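PDB 6IA8: tRNA uridine(34) acetyltransferase from Methanocaldococcus infernus, which catalyses formation of 5-carboxymethyluridine at the wobble position 34 of tRNAs, using acetyl-CoA, S-adenosyl-L-methionine and a [4Fe-4S] cluster. Local coordinates for residues A[188-193]-A[208-213]; A[244-249]-A[427-432]; A[433-438]-A[511-516]. One frame throughout, in Å; residues are numbered along the deposited sequence. Where two conformers were deposited one is given.

Interaction 1 (A[188-193]-A[208-213])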
ATOM      1  N   LEU A 188       3.850  -3.499  -7.678  1.00 28.52           N
ATOM      2  CA  LEU A 188       4.124  -4.839  -7.170  1.00 29.10           C
ATOM      3  C   LEU A 188       4.292  -4.718  -5.669  1.00 38.51           C
ATOM      4  O   LEU A 188       5.218  -4.038  -5.206  1.00 33.90           O
ATOM      5  CB  LEU A 188       5.384  -5.428  -7.796  1.00 34.33           C
ATOM      6  CG  LEU A 188       5.995  -6.699  -7.171  1.00 34.03           C
ATOM      7  CD1 LEU A 188       4.988  -7.770  -7.074  1.00 40.37           C
ATOM      8  CD2 LEU A 188       7.222  -7.162  -8.004  1.00 48.95           C
ATOM      9  N   CYS A 189       3.399  -5.361  -4.925  1.00 31.28           N
ATOM     10  CA  CYS A 189       3.399  -5.307  -3.473  1.00 29.81           C
ATOM     11  C   CYS A 189       3.806  -6.663  -2.916  1.00 36.78           C
ATOM     12  O   CYS A 189       3.266  -7.694  -3.328  1.00 36.27           O
ATOM     13  CB  CYS A 189       2.031  -4.933  -2.913  1.00 32.70           C
ATOM     14  SG  CYS A 189       2.110  -4.860  -1.027  1.00 44.95           S
ATOM     15  N   ILE A 190       4.756  -6.656  -1.989  1.00 30.56           N
ATOM     16  CA  ILE A 190       5.252  -7.867  -1.342  1.00 31.59           C
ATOM     17  C   ILE A 190       4.921  -7.774   0.140  1.00 35.31           C
ATOM     18  O   ILE A 190       5.216  -6.764   0.785  1.00 31.61           O
ATOM     19  CB  ILE A 190       6.762  -8.046  -1.569  1.00 33.42           C
ATOM     20  CG1 ILE A 190       7.030  -8.198  -3.065  1.00 42.92           C
ATOM     21  CG2 ILE A 190       7.279  -9.321  -0.844  1.00 34.06           C
ATOM     22  CD1 ILE A 190       8.463  -8.353  -3.390  1.00 45.05           C
ATOM     23  N   GLU A 191       4.273  -8.795   0.670  1.00 33.41           N
ATOM     24  CA  GLU A 191       3.987  -8.853   2.095  1.00 38.35           C
ATOM     25  C   GLU A 191       5.128  -9.581   2.780  1.00 41.68           C
ATOM     26  O   GLU A 191       5.627 -10.591   2.266  1.00 39.82           O
ATOM     27  CB  GLU A 191       2.664  -9.574   2.353  1.00 52.80           C
ATOM     28  CG  GLU A 191       1.489  -9.010   1.570  1.00 82.10           C
ATOM     29  CD  GLU A 191       0.172  -9.668   1.932  1.00 72.26           C
ATOM     30  OE1 GLU A 191       0.187 -10.763   2.532  1.00 67.62           O
ATOM     31  OE2 GLU A 191      -0.884  -9.087   1.626  1.00 68.22           O
ATOM     32  N   THR A 192       5.543  -9.078   3.943  1.00 36.97           N
ATOM     33  CA  THR A 192       6.652  -9.732   4.628  1.00 35.71           C
ATOM     34  C   THR A 192       6.603  -9.496   6.125  1.00 40.30           C
ATOM     35  O   THR A 192       6.011  -8.525   6.594  1.00 37.14           O
ATOM     36  CB  THR A 192       8.009  -9.247   4.097  1.00 46.41           C
ATOM     37  OG1 THR A 192       9.083 -10.080   4.591  1.00 47.57           O
ATOM     38  CG2 THR A 192       8.245  -7.789   4.519  1.00 45.98           C
ATOM     39  N   ARG A 193       7.222 -10.409   6.873  0.51 41.26           N
ATOM     40  CA  ARG A 193       7.391 -10.210   8.304  0.51 40.48           C
ATOM     41  C   ARG A 193       8.461  -9.150   8.529  0.51 45.66           C
ATOM     42  O   ARG A 193       9.423  -9.076   7.759  0.51 49.51           O
ATOM     43  CB  ARG A 193       7.793 -11.510   9.004  0.51 46.38           C
ATOM     44  CG  ARG A 193       6.845 -12.672   8.758  0.51 56.33           C
ATOM     45  CD  ARG A 193       7.249 -13.889   9.599  0.51 60.60           C
ATOM     46  NE  ARG A 193       6.494 -15.083   9.238  0.51 52.24           N
ATOM     47  CZ  ARG A 193       6.428 -16.177   9.988  0.51 53.15           C
ATOM     48  NH1 ARG A 193       5.712 -17.217   9.578  0.51 62.57           N
ATOM     49  NH2 ARG A 193       7.064 -16.223  11.152  0.51 54.93           N
ATOM     50  N   LEU A 208      13.185  -7.382  -8.169  1.00 36.44           N
ATOM     51  CA  LEU A 208      11.945  -7.951  -8.676  1.00 37.39           C
ATOM     52  C   LEU A 208      11.015  -6.900  -9.272  1.00 33.32           C
ATOM     53  O   LEU A 208      10.067  -7.259  -9.973  1.00 36.21           O
ATOM     54  CB  LEU A 208      11.217  -8.671  -7.548  1.00 34.86           C
ATOM     55  CG  LEU A 208      11.908  -9.856  -6.900  1.00 36.12           C
ATOM     56  CD1 LEU A 208      11.166 -10.352  -5.685  1.00 35.65           C
ATOM     57  CD2 LEU A 208      12.094 -10.991  -7.909  1.00 34.83           C
ATOM     58  N   GLY A 209      11.224  -5.622  -8.976  1.00 34.04           N
ATOM     59  CA  GLY A 209      10.319  -4.576  -9.406  1.00 36.73           C
ATOM     60  C   GLY A 209       9.318  -4.131  -8.364  1.00 39.61           C
ATOM     61  O   GLY A 209       8.310  -3.502  -8.719  1.00 31.97           O
ATOM     62  N   ALA A 210       9.554  -4.445  -7.096  1.00 31.96           N
ATOM     63  CA  ALA A 210       8.611  -4.073  -6.047  1.00 32.87           C
ATOM     64  C   ALA A 210       8.504  -2.565  -5.934  1.00 32.01           C
ATOM     65  O   ALA A 210       9.491  -1.849  -6.091  1.00 33.60           O
ATOM     66  CB  ALA A 210       9.039  -4.657  -4.693  1.00 34.78           C
ATOM     67  N   THR A 211       7.299  -2.089  -5.630  1.00 29.32           N
ATOM     68  CA  THR A 211       7.055  -0.694  -5.343  1.00 30.59           C
ATOM     69  C   THR A 211       6.472  -0.486  -3.967  1.00 33.40           C
ATOM     70  O   THR A 211       6.476   0.658  -3.496  1.00 32.70           O
ATOM     71  CB  THR A 211       6.090  -0.099  -6.381  1.00 38.55           C
ATOM     72  OG1 THR A 211       4.893  -0.891  -6.441  1.00 35.12           O
ATOM     73  CG2 THR A 211       6.759  -0.111  -7.790  1.00 38.30           C
ATOM     74  N   ARG A 212       5.914  -1.536  -3.334  1.00 29.37           N
ATOM     75  CA  ARG A 212       5.294  -1.414  -2.017  1.00 32.08           C
ATOM     76  C   ARG A 212       5.654  -2.640  -1.197  1.00 30.17           C
ATOM     77  O   ARG A 212       5.690  -3.750  -1.729  1.00 31.02           O
ATOM     78  CB  ARG A 212       3.767  -1.272  -2.102  1.00 39.42           C
ATOM     79  CG  ARG A 212       3.068  -1.052  -0.755  1.00 88.63           C
ATOM     80  CD  ARG A 212       1.553  -0.944  -0.927  1.00107.91           C
ATOM     81  NE  ARG A 212       0.899  -2.251  -0.978  1.00132.23           N
ATOM     82  CZ  ARG A 212      -0.363  -2.449  -1.341  1.00136.84           C
ATOM     83  NH1 ARG A 212      -1.122  -1.425  -1.698  1.00126.06           N
ATOM     84  NH2 ARG A 212      -0.864  -3.674  -1.355  1.00160.16           N
ATOM     85  N   VAL A 213       5.930  -2.438   0.092  1.00 29.54           N
ATOM     86  CA  VAL A 213       6.177  -3.532   1.023  1.00 31.66           C
ATOM     87  C   VAL A 213       5.214  -3.402   2.198  1.00 35.80           C
ATOM     88  O   VAL A 213       5.106  -2.338   2.816  1.00 32.55           O
ATOM     89  CB  VAL A 213       7.636  -3.547   1.511  1.00 28.86           C
ATOM     90  CG1 VAL A 213       7.829  -4.673   2.578  1.00 31.85           C
ATOM     91  CG2 VAL A 213       8.591  -3.743   0.385  1.00 28.62           C
TER

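Interaction 2 (A[244-249]-A[427-432])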
ATOM      1  N   LEU A 244      13.242   0.741   4.224  1.00 29.27           N
ATOM      2  CA  LEU A 244      12.314   0.802   3.095  1.00 29.69           C
ATOM      3  C   LEU A 244      12.152   2.240   2.607  1.00 23.02           C
ATOM      4  O   LEU A 244      12.262   2.519   1.407  1.00 30.23           O
ATOM      5  CB  LEU A 244      10.958   0.208   3.509  1.00 26.43           C
ATOM      6  CG  LEU A 244      10.936  -1.319   3.659  1.00 25.95           C
ATOM      7  CD1 LEU A 244       9.648  -1.730   4.384  1.00 27.92           C
ATOM      8  CD2 LEU A 244      11.076  -2.020   2.378  1.00 33.18           C
ATOM      9  N   LYS A 245      11.908   3.170   3.533  1.00 28.21           N
ATOM     10  CA  LYS A 245      11.729   4.568   3.165  1.00 30.41           C
ATOM     11  C   LYS A 245      12.977   5.115   2.487  1.00 34.47           C
ATOM     12  O   LYS A 245      12.884   5.829   1.485  1.00 27.97           O
ATOM     13  CB  LYS A 245      11.411   5.391   4.405  1.00 27.97           C
ATOM     14  CG  LYS A 245       9.983   5.256   4.986  1.00 30.74           C
ATOM     15  CD  LYS A 245       8.910   5.681   3.975  1.00 25.91           C
ATOM     16  CE  LYS A 245       7.559   5.801   4.681  1.00 30.19           C
ATOM     17  NZ  LYS A 245       7.544   7.031   5.515  1.00 30.41           N
ATOM     18  N   ASP A 246      14.162   4.789   3.016  1.00 29.21           N
ATOM     19  CA  ASP A 246      15.410   5.291   2.456  1.00 30.09           C
ATOM     20  C   ASP A 246      15.806   4.560   1.191  1.00 34.08           C
ATOM     21  O   ASP A 246      16.818   4.917   0.602  1.00 32.38           O
ATOM     22  CB  ASP A 246      16.534   5.215   3.504  1.00 30.75           C
ATOM     23  CG  ASP A 246      16.410   6.327   4.546  1.00 32.09           C
ATOM     24  OD1 ASP A 246      15.776   7.384   4.222  1.00 31.80           O
ATOM     25  OD2 ASP A 246      16.951   6.155   5.655  1.00 33.04           O
ATOM     26  N   SER A 247      15.053   3.547   0.772  1.00 31.37           N
ATOM     27  CA  SER A 247      15.195   2.937  -0.540  1.00 29.88           C
ATOM     28  C   SER A 247      14.064   3.344  -1.482  1.00 30.21           C
ATOM     29  O   SER A 247      13.943   2.784  -2.572  1.00 31.27           O
ATOM     30  CB  SER A 247      15.250   1.420  -0.375  1.00 31.79           C
ATOM     31  OG  SER A 247      16.316   1.049   0.509  1.00 36.97           O
ATOM     32  N   GLY A 248      13.233   4.302  -1.085  1.00 31.93           N
ATOM     33  CA  GLY A 248      12.200   4.827  -1.962  1.00 40.22           C
ATOM     34  C   GLY A 248      10.924   4.015  -2.026  1.00 38.99           C
ATOM     35  O   GLY A 248      10.072   4.284  -2.881  1.00 29.30           O
ATOM     36  N   LEU A 249      10.757   3.027  -1.167  1.00 30.36           N
ATOM     37  CA  LEU A 249       9.606   2.148  -1.292  1.00 30.84           C
ATOM     38  C   LEU A 249       8.430   2.691  -0.482  1.00 30.07           C
ATOM     39  O   LEU A 249       8.602   3.437   0.487  1.00 32.17           O
ATOM     40  CB  LEU A 249       9.950   0.722  -0.833  1.00 28.26           C
ATOM     41  CG  LEU A 249      10.877   0.004  -1.798  1.00 31.30           C
ATOM     42  CD1 LEU A 249      11.567  -1.210  -1.123  1.00 40.19           C
ATOM     43  CD2 LEU A 249      10.116  -0.516  -3.034  1.00 32.95           C
ATOM     44  N   ASP A 427      13.292  13.342   1.490  1.00 28.79           N
ATOM     45  CA  ASP A 427      14.695  13.663   1.704  1.00 31.59           C
ATOM     46  C   ASP A 427      15.237  12.549   2.573  1.00 35.04           C
ATOM     47  O   ASP A 427      14.887  12.487   3.753  1.00 31.62           O
ATOM     48  CB  ASP A 427      14.844  15.002   2.409  1.00 31.18           C
ATOM     49  CG  ASP A 427      16.269  15.452   2.509  1.00 37.88           C
ATOM     50  OD1 ASP A 427      17.187  14.753   2.001  1.00 34.68           O
ATOM     51  OD2 ASP A 427      16.457  16.524   3.106  1.00 37.86           O
ATOM     52  N   PRO A 428      16.045  11.645   2.053  1.00 31.61           N
ATOM     53  CA  PRO A 428      16.359  10.430   2.803  1.00 32.39           C
ATOM     54  C   PRO A 428      17.308  10.662   3.976  1.00 36.21           C
ATOM     55  O   PRO A 428      17.985  11.685   4.114  1.00 32.44           O
ATOM     56  CB  PRO A 428      16.986   9.517   1.748  1.00 37.62           C
ATOM     57  CG  PRO A 428      17.534  10.451   0.703  1.00 47.62           C
ATOM     58  CD  PRO A 428      16.634  11.657   0.697  1.00 32.31           C
ATOM     59  N   TYR A 429      17.345   9.665   4.846  1.00 32.38           N
ATOM     60  CA  TYR A 429      18.096   9.764   6.092  1.00 30.89           C
ATOM     61  C   TYR A 429      19.408   8.997   5.994  1.00 38.31           C
ATOM     62  O   TYR A 429      20.480   9.597   5.954  1.00 35.08           O
ATOM     63  CB  TYR A 429      17.227   9.237   7.242  1.00 33.87           C
ATOM     64  CG  TYR A 429      17.946   9.029   8.558  1.00 37.20           C
ATOM     65  CD1 TYR A 429      18.701  10.048   9.127  1.00 36.56           C
ATOM     66  CD2 TYR A 429      17.880   7.812   9.230  1.00 39.25           C
ATOM     67  CE1 TYR A 429      19.346   9.868  10.341  1.00 43.24           C
ATOM     68  CE2 TYR A 429      18.537   7.623  10.442  1.00 36.59           C
ATOM     69  CZ  TYR A 429      19.246   8.658  10.987  1.00 48.54           C
ATOM     70  OH  TYR A 429      19.896   8.482  12.177  1.00 49.77           O
ATOM     71  N   LYS A 430      19.345   7.672   5.951  1.00 30.42           N
ATOM     72  CA  LYS A 430      20.533   6.818   5.915  1.00 33.72           C
ATOM     73  C   LYS A 430      20.339   5.769   4.826  1.00 42.91           C
ATOM     74  O   LYS A 430      20.169   4.582   5.102  1.00 34.46           O
ATOM     75  CB  LYS A 430      20.792   6.173   7.277  1.00 42.65           C
ATOM     76  CG  LYS A 430      21.470   7.116   8.275  1.00 49.60           C
ATOM     77  CD  LYS A 430      21.867   6.382   9.558  1.00 55.88           C
ATOM     78  CE  LYS A 430      22.613   7.323  10.524  1.00 62.51           C
ATOM     79  NZ  LYS A 430      23.321   6.559  11.605  1.00 75.85           N
ATOM     80  N   PRO A 431      20.345   6.176   3.572  1.00 36.08           N
ATOM     81  CA  PRO A 431      20.205   5.195   2.488  1.00 35.33           C
ATOM     82  C   PRO A 431      21.446   4.333   2.349  1.00 41.35           C
ATOM     83  O   PRO A 431      22.537   4.693   2.791  1.00 37.15           O
ATOM     84  CB  PRO A 431      20.000   6.060   1.249  1.00 36.97           C
ATOM     85  CG  PRO A 431      20.738   7.350   1.584  1.00 38.80           C
ATOM     86  CD  PRO A 431      20.507   7.555   3.081  1.00 43.66           C
ATOM     87  N   PHE A 432      21.254   3.158   1.750  1.00 36.92           N
ATOM     88  CA  PHE A 432      22.341   2.246   1.448  1.00 39.96           C
ATOM     89  C   PHE A 432      22.438   1.888  -0.025  1.00 42.24           C
ATOM     90  O   PHE A 432      23.450   1.330  -0.423  1.00 37.55           O
ATOM     91  CB  PHE A 432      22.194   0.941   2.252  1.00 41.32           C
ATOM     92  CG  PHE A 432      20.912   0.210   1.972  1.00 33.28           C
ATOM     93  CD1 PHE A 432      20.862  -0.744   0.967  1.00 42.48           C
ATOM     94  CD2 PHE A 432      19.739   0.513   2.683  1.00 38.29           C
ATOM     95  CE1 PHE A 432      19.678  -1.406   0.694  1.00 43.21           C
ATOM     96  CE2 PHE A 432      18.547  -0.142   2.406  1.00 37.34           C
ATOM     97  CZ  PHE A 432      18.527  -1.102   1.421  1.00 33.43           C
TER
HETATM   98  O   HOH W   1      18.700   2.817   0.290  1.00 36.69           O

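Interaction 3 (A[433-438]-A[511-516])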
ATOM      1  N   ARG A 433      21.415   2.144  -0.832  1.00 35.94           N
ATOM      2  CA  ARG A 433      21.454   1.777  -2.241  1.00 39.57           C
ATOM      3  C   ARG A 433      22.533   2.580  -2.953  1.00 41.10           C
ATOM      4  O   ARG A 433      22.699   3.780  -2.701  1.00 38.16           O
ATOM      5  CB  ARG A 433      20.095   2.048  -2.892  1.00 36.76           C
ATOM      6  CG  ARG A 433      18.962   1.027  -2.554  1.00 35.05           C
ATOM      7  CD  ARG A 433      19.296  -0.355  -3.124  1.00 40.73           C
ATOM      8  NE  ARG A 433      19.433  -0.341  -4.581  1.00 40.48           N
ATOM      9  CZ  ARG A 433      19.491  -1.437  -5.342  1.00 43.60           C
ATOM     10  NH1 ARG A 433      19.397  -2.636  -4.786  1.00 46.34           N
ATOM     11  NH2 ARG A 433      19.630  -1.334  -6.657  1.00 59.92           N
ATOM     12  N   LYS A 434      23.219   1.919  -3.889  1.00 41.37           N
ATOM     13  CA  LYS A 434      24.321   2.544  -4.607  1.00 47.17           C
ATOM     14  C   LYS A 434      23.870   3.797  -5.342  1.00 42.97           C
ATOM     15  O   LYS A 434      24.650   4.737  -5.496  1.00 45.77           O
ATOM     16  CB  LYS A 434      24.939   1.543  -5.593  1.00 44.53           C
ATOM     17  CG  LYS A 434      23.912   0.783  -6.455  1.00 74.26           C
ATOM     18  CD  LYS A 434      24.572  -0.229  -7.400  1.00 79.03           C
ATOM     19  CE  LYS A 434      25.270   0.458  -8.568  1.00 92.65           C
ATOM     20  NZ  LYS A 434      25.705  -0.519  -9.616  1.00 91.48           N
ATOM     21  N   GLU A 435      22.625   3.851  -5.797  1.00 41.75           N
ATOM     22  CA  GLU A 435      22.229   4.983  -6.621  1.00 46.73           C
ATOM     23  C   GLU A 435      21.706   6.165  -5.817  1.00 47.10           C
ATOM     24  O   GLU A 435      21.411   7.204  -6.410  1.00 40.29           O
ATOM     25  CB  GLU A 435      21.197   4.548  -7.663  1.00 57.37           C
ATOM     26  CG  GLU A 435      20.048   3.719  -7.164  1.00 64.97           C
ATOM     27  CD  GLU A 435      20.343   2.214  -7.089  1.00 54.44           C
ATOM     28  OE1 GLU A 435      20.850   1.781  -6.049  1.00 42.93           O
ATOM     29  OE2 GLU A 435      19.998   1.447  -8.008  1.00 48.31           O
ATOM     30  N   ILE A 436      21.623   6.061  -4.494  1.00 42.01           N
ATOM     31  CA  ILE A 436      21.135   7.145  -3.644  1.00 41.86           C
ATOM     32  C   ILE A 436      22.316   7.721  -2.877  1.00 56.01           C
ATOM     33  O   ILE A 436      22.929   7.027  -2.062  1.00 54.02           O
ATOM     34  CB  ILE A 436      20.058   6.661  -2.664  1.00 39.47           C
ATOM     35  CG1 ILE A 436      18.936   5.951  -3.419  1.00 34.40           C
ATOM     36  CG2 ILE A 436      19.500   7.831  -1.855  1.00 43.65           C
ATOM     37  CD1 ILE A 436      17.908   5.256  -2.501  1.00 36.57           C
ATOM     38  N   ASP A 437      22.633   8.985  -3.122  1.00 48.51           N
ATOM     39  CA  ASP A 437      23.675   9.692  -2.371  1.00 67.80           C
ATOM     40  C   ASP A 437      23.046  10.841  -1.580  1.00 96.04           C
ATOM     41  O   ASP A 437      21.827  11.017  -1.563  1.00 52.94           O
ATOM     42  CB  ASP A 437      24.792  10.211  -3.289  1.00 51.85           C
ATOM     43  CG  ASP A 437      24.283  11.113  -4.387  1.00 59.90           C
ATOM     44  OD1 ASP A 437      24.689  10.899  -5.548  1.00 58.74           O
ATOM     45  OD2 ASP A 437      23.460  12.022  -4.108  1.00 51.10           O
ATOM     46  N   ASP A 438      23.888  11.635  -0.920  1.00 98.03           N
ATOM     47  CA  ASP A 438      23.405  12.714  -0.059  1.00 62.82           C
ATOM     48  C   ASP A 438      22.931  13.942  -0.837  1.00 45.90           C
ATOM     49  O   ASP A 438      22.537  14.940  -0.219  1.00 40.88           O
ATOM     50  CB  ASP A 438      24.492  13.123   0.945  1.00 56.24           C
ATOM     51  CG  ASP A 438      25.754  13.623   0.273  1.00 55.02           C
ATOM     52  OD1 ASP A 438      25.772  13.822  -0.962  1.00 59.82           O
ATOM     53  OD2 ASP A 438      26.760  13.810   0.986  1.00 72.44           O
ATOM     54  N   GLY A 511      19.955   2.232 -12.231  1.00 44.18           N
ATOM     55  CA  GLY A 511      19.865   1.055 -11.385  1.00 41.99           C
ATOM     56  C   GLY A 511      18.434   0.549 -11.353  1.00 42.90           C
ATOM     57  O   GLY A 511      17.847   0.183 -12.379  1.00 43.43           O
ATOM     58  N   ALA A 512      17.851   0.523 -10.162  1.00 44.70           N
ATOM     59  CA  ALA A 512      16.498   0.031  -9.967  1.00 48.75           C
ATOM     60  C   ALA A 512      15.450   1.113 -10.171  1.00 46.92           C
ATOM     61  O   ALA A 512      14.249   0.817 -10.123  1.00 45.27           O
ATOM     62  CB  ALA A 512      16.362  -0.552  -8.557  1.00 48.48           C
ATOM     63  N   TYR A 513      15.872   2.350 -10.404  1.00 41.94           N
ATOM     64  CA  TYR A 513      14.969   3.488 -10.414  1.00 39.01           C
ATOM     65  C   TYR A 513      14.912   4.157 -11.788  1.00 33.46           C
ATOM     66  O   TYR A 513      15.632   3.798 -12.719  1.00 36.05           O
ATOM     67  CB  TYR A 513      15.416   4.518  -9.366  1.00 33.42           C
ATOM     68  CG  TYR A 513      15.583   3.956  -7.963  1.00 40.80           C
ATOM     69  CD1 TYR A 513      16.793   3.415  -7.567  1.00 49.52           C
ATOM     70  CD2 TYR A 513      14.532   3.956  -7.049  1.00 38.32           C
ATOM     71  CE1 TYR A 513      16.976   2.891  -6.304  1.00 44.21           C
ATOM     72  CE2 TYR A 513      14.701   3.421  -5.781  1.00 33.14           C
ATOM     73  CZ  TYR A 513      15.933   2.887  -5.411  1.00 39.82           C
ATOM     74  OH  TYR A 513      16.138   2.354  -4.137  1.00 35.73           O
ATOM     75  N   MET A 514      14.054   5.166 -11.891  1.00 34.76           N
ATOM     76  CA  MET A 514      14.050   6.093 -13.014  1.00 35.02           C
ATOM     77  C   MET A 514      14.582   7.398 -12.457  1.00 38.47           C
ATOM     78  O   MET A 514      14.123   7.854 -11.406  1.00 38.94           O
ATOM     79  CB  MET A 514      12.653   6.282 -13.600  1.00 35.59           C
ATOM     80  CG  MET A 514      12.092   5.024 -14.238  1.00 38.03           C
ATOM     81  SD  MET A 514      13.115   4.362 -15.552  1.00 41.42           S
ATOM     82  CE  MET A 514      12.847   5.651 -16.832  1.00 45.20           C
ATOM     83  N   GLY A 515      15.587   7.962 -13.099  1.00 35.65           N
ATOM     84  CA  GLY A 515      16.289   9.092 -12.529  1.00 37.83           C
ATOM     85  C   GLY A 515      16.439  10.254 -13.484  1.00 42.72           C
ATOM     86  O   GLY A 515      16.435  10.091 -14.701  1.00 37.57           O
ATOM     87  N   LYS A 516      16.582  11.447 -12.902  1.00 39.82           N
ATOM     88  CA  LYS A 516      16.881  12.657 -13.655  1.00 47.73           C
ATOM     89  C   LYS A 516      17.870  13.514 -12.879  1.00 43.87           C
ATOM     90  O   LYS A 516      17.751  13.658 -11.662  1.00 39.64           O
ATOM     91  CB  LYS A 516      15.617  13.475 -13.922  1.00 51.37           C
ATOM     92  CG  LYS A 516      15.860  14.756 -14.700  1.00 76.11           C
ATOM     93  CD  LYS A 516      14.633  15.661 -14.725  1.00 65.14           C
ATOM     94  CE  LYS A 516      13.589  15.159 -15.690  1.00 47.61           C
ATOM     95  NZ  LYS A 516      12.401  16.050 -15.721  1.00 55.75           N
TER

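Interaction 1 (A[188-193]-A[208-213])
The carbonyl oxygen Leu-188 O is gripped by two successive backbone amides, Thr-211 N at 2.9 Å and Arg-212 N at 3.2 Å, where strand 212-218 comes in beside strand 184-192. The two strands and helix 199-208 form a beta-alpha-beta crossover of the parallel sheet in the radical SAM core, and this contact joins them where the chain returns from the helix. Thr-211 N lies in the plane of the carbonyl, whereas Arg-212 N is tilted from it by 30°. Thr-211 also ties down the N-H of the same leucine: its OG1, set between its own backbone N and carbonyl carbon (chi1 54°), accepts a hydrogen bond from Leu-188 N at 3.1 Å. The parallel pairing then continues as Ile-190 N donates to Arg-212 O.

Leu-188 CD2 lies 3.5 Å from Leu-208 O, and Leu-188 CB lies against Gly-209 O. Gly-209 ends the helix in a Schellman motif; with its backbone angles (phi 98°) a CB would collide with the carbonyl oxygen of Leu-208, which suits glycine to this turn. On one side of the sheet, Ile-190 CD1 touches Leu-208 CD1, the side chains crossing at about a right angle, and the small Ala-210 meets Ile-190 CD1 with its CB at 4.0 Å; Phe-144 and Met-205 also pack on Ile-190. Arg-212 and Cys-189 point to the opposite side, where Arg-212 NH1 forms a salt bridge with Glu-136 of strand 134-140, although the arginine is poorly ordered. Further along, Thr-192 CG2 rests on Val-213 CG1 at 3.7 Å.

Interaction 2 (A[244-249]-A[427-432])
The Schellman turn that ends helix 234-245 of the radical SAM domain meets the loop following strand 418-427 of the acetyltransferase domain, with Asp-246 reaching across to the backbone of Tyr-429 and Lys-430. One carboxylate oxygen goes to each amide: Tyr-429 N donates to Asp-246 OD1 and Lys-430 N to Asp-246 OD2, both at 2.8 Å. The bonds are nearly straight, at 174° and 167° at the hydrogen, yet both donors stand well above the carboxylate plane. An aspartate suits this place because its short chain presents two acceptors to consecutive N-H groups. Arg-426 adds a salt bridge to OD1 and Gln-242 a hydrogen bond to OD2, so the carboxylate is held from both domains and would be expected to stay ionised.

In the Schellman motif itself, Leu-249 N returns to Leu-244 O and Gly-248 N to Lys-245 O; glycine readily adopts the positive phi required. Pro-431 CB lies 3.4 Å from the backbone carbonyl oxygen Asp-246 O. A water donates to this oxygen and to Ser-247 OG while accepting from Phe-432 N, bridging the two domains. Ser-247 OG also bonds to Leu-243 O in the helix. Phe-432 CE2 and CZ both lie 3.2 Å from Ser-247 OG, and the bridging water sits over one face of the phenyl ring, nearer its edge than its centre.

Interaction 3 (A[433-438]-A[511-516])
This is a contact within the acetyltransferase domain, between the loop that precedes strand 440-448 and the turn between strands 508-510 and 513-517 together with the first residue of the latter, and a buried carboxylate stands at its middle. Glu-435 OE2 accepts from Ala-512 N at 3.2 Å and from Arg-433 NH2 at 3.1 Å, the amide coming on the anti side and the arginine on the syn side. Arg-433 completes a side-on grip by bonding NE to the second oxygen, Glu-435 OE1, at 2.9 Å. This salt bridge joins the first and third residues of a type I turn from Arg-433 to Ile-436. The NH2 bond is almost straight (175°) and in the guanidinium plane, while NE meets its oxygen from above the carboxylate plane. Two bonds to one charged partner fix the rotation of the carboxylate and would favour its ionised form.

The Glu-435 chain is bent: CG sits between the backbone N and the carbonyl carbon (chi1 48°), and the chain bends again at chi2. Glu-435 CG lies at the edge of the Tyr-513 ring, 3.3 Å from CD1, with the carboxylate turned 76° from the ring. Gly-511 CA is 3.4 Å from Glu-435 OE2, and a side chain here would run into that oxygen; the positive phi of Gly-511 likewise suits glycine. At the far end of the ring, Tyr-513 OH has Arg-433 CG and Ile-436 CD1 beside it, and its polar partner is Ser-247 O.

Leu-491 of strand 489-492, the sheet neighbour of strand 513-517, packs against Glu-435, Ile-436 and Tyr-513, while Leu-206 of helix 199-208 in the radical SAM domain touches Arg-433, Ala-512 and Tyr-513.

From the N terminus, interaction 1 comes first and closes a short loop, the helical crossover between two neighbouring strands of the radical SAM sheet. Interaction 2 opens later, at the end of helix 234-245, and spans some 180 residues to tie that domain to the acetyltransferase domain. Interaction 3 starts directly after it and closes a loop within the latter. The three follow in series, with neither nesting nor crossing. Leu-244 and Leu-249 of interaction 2 pack on Val-213 of interaction 1. Interactions 2 and 3, with centres about 10 Å apart, share the domain interface: they meet through Ser-247 and Tyr-513, and Pro-431 packs on Ile-436.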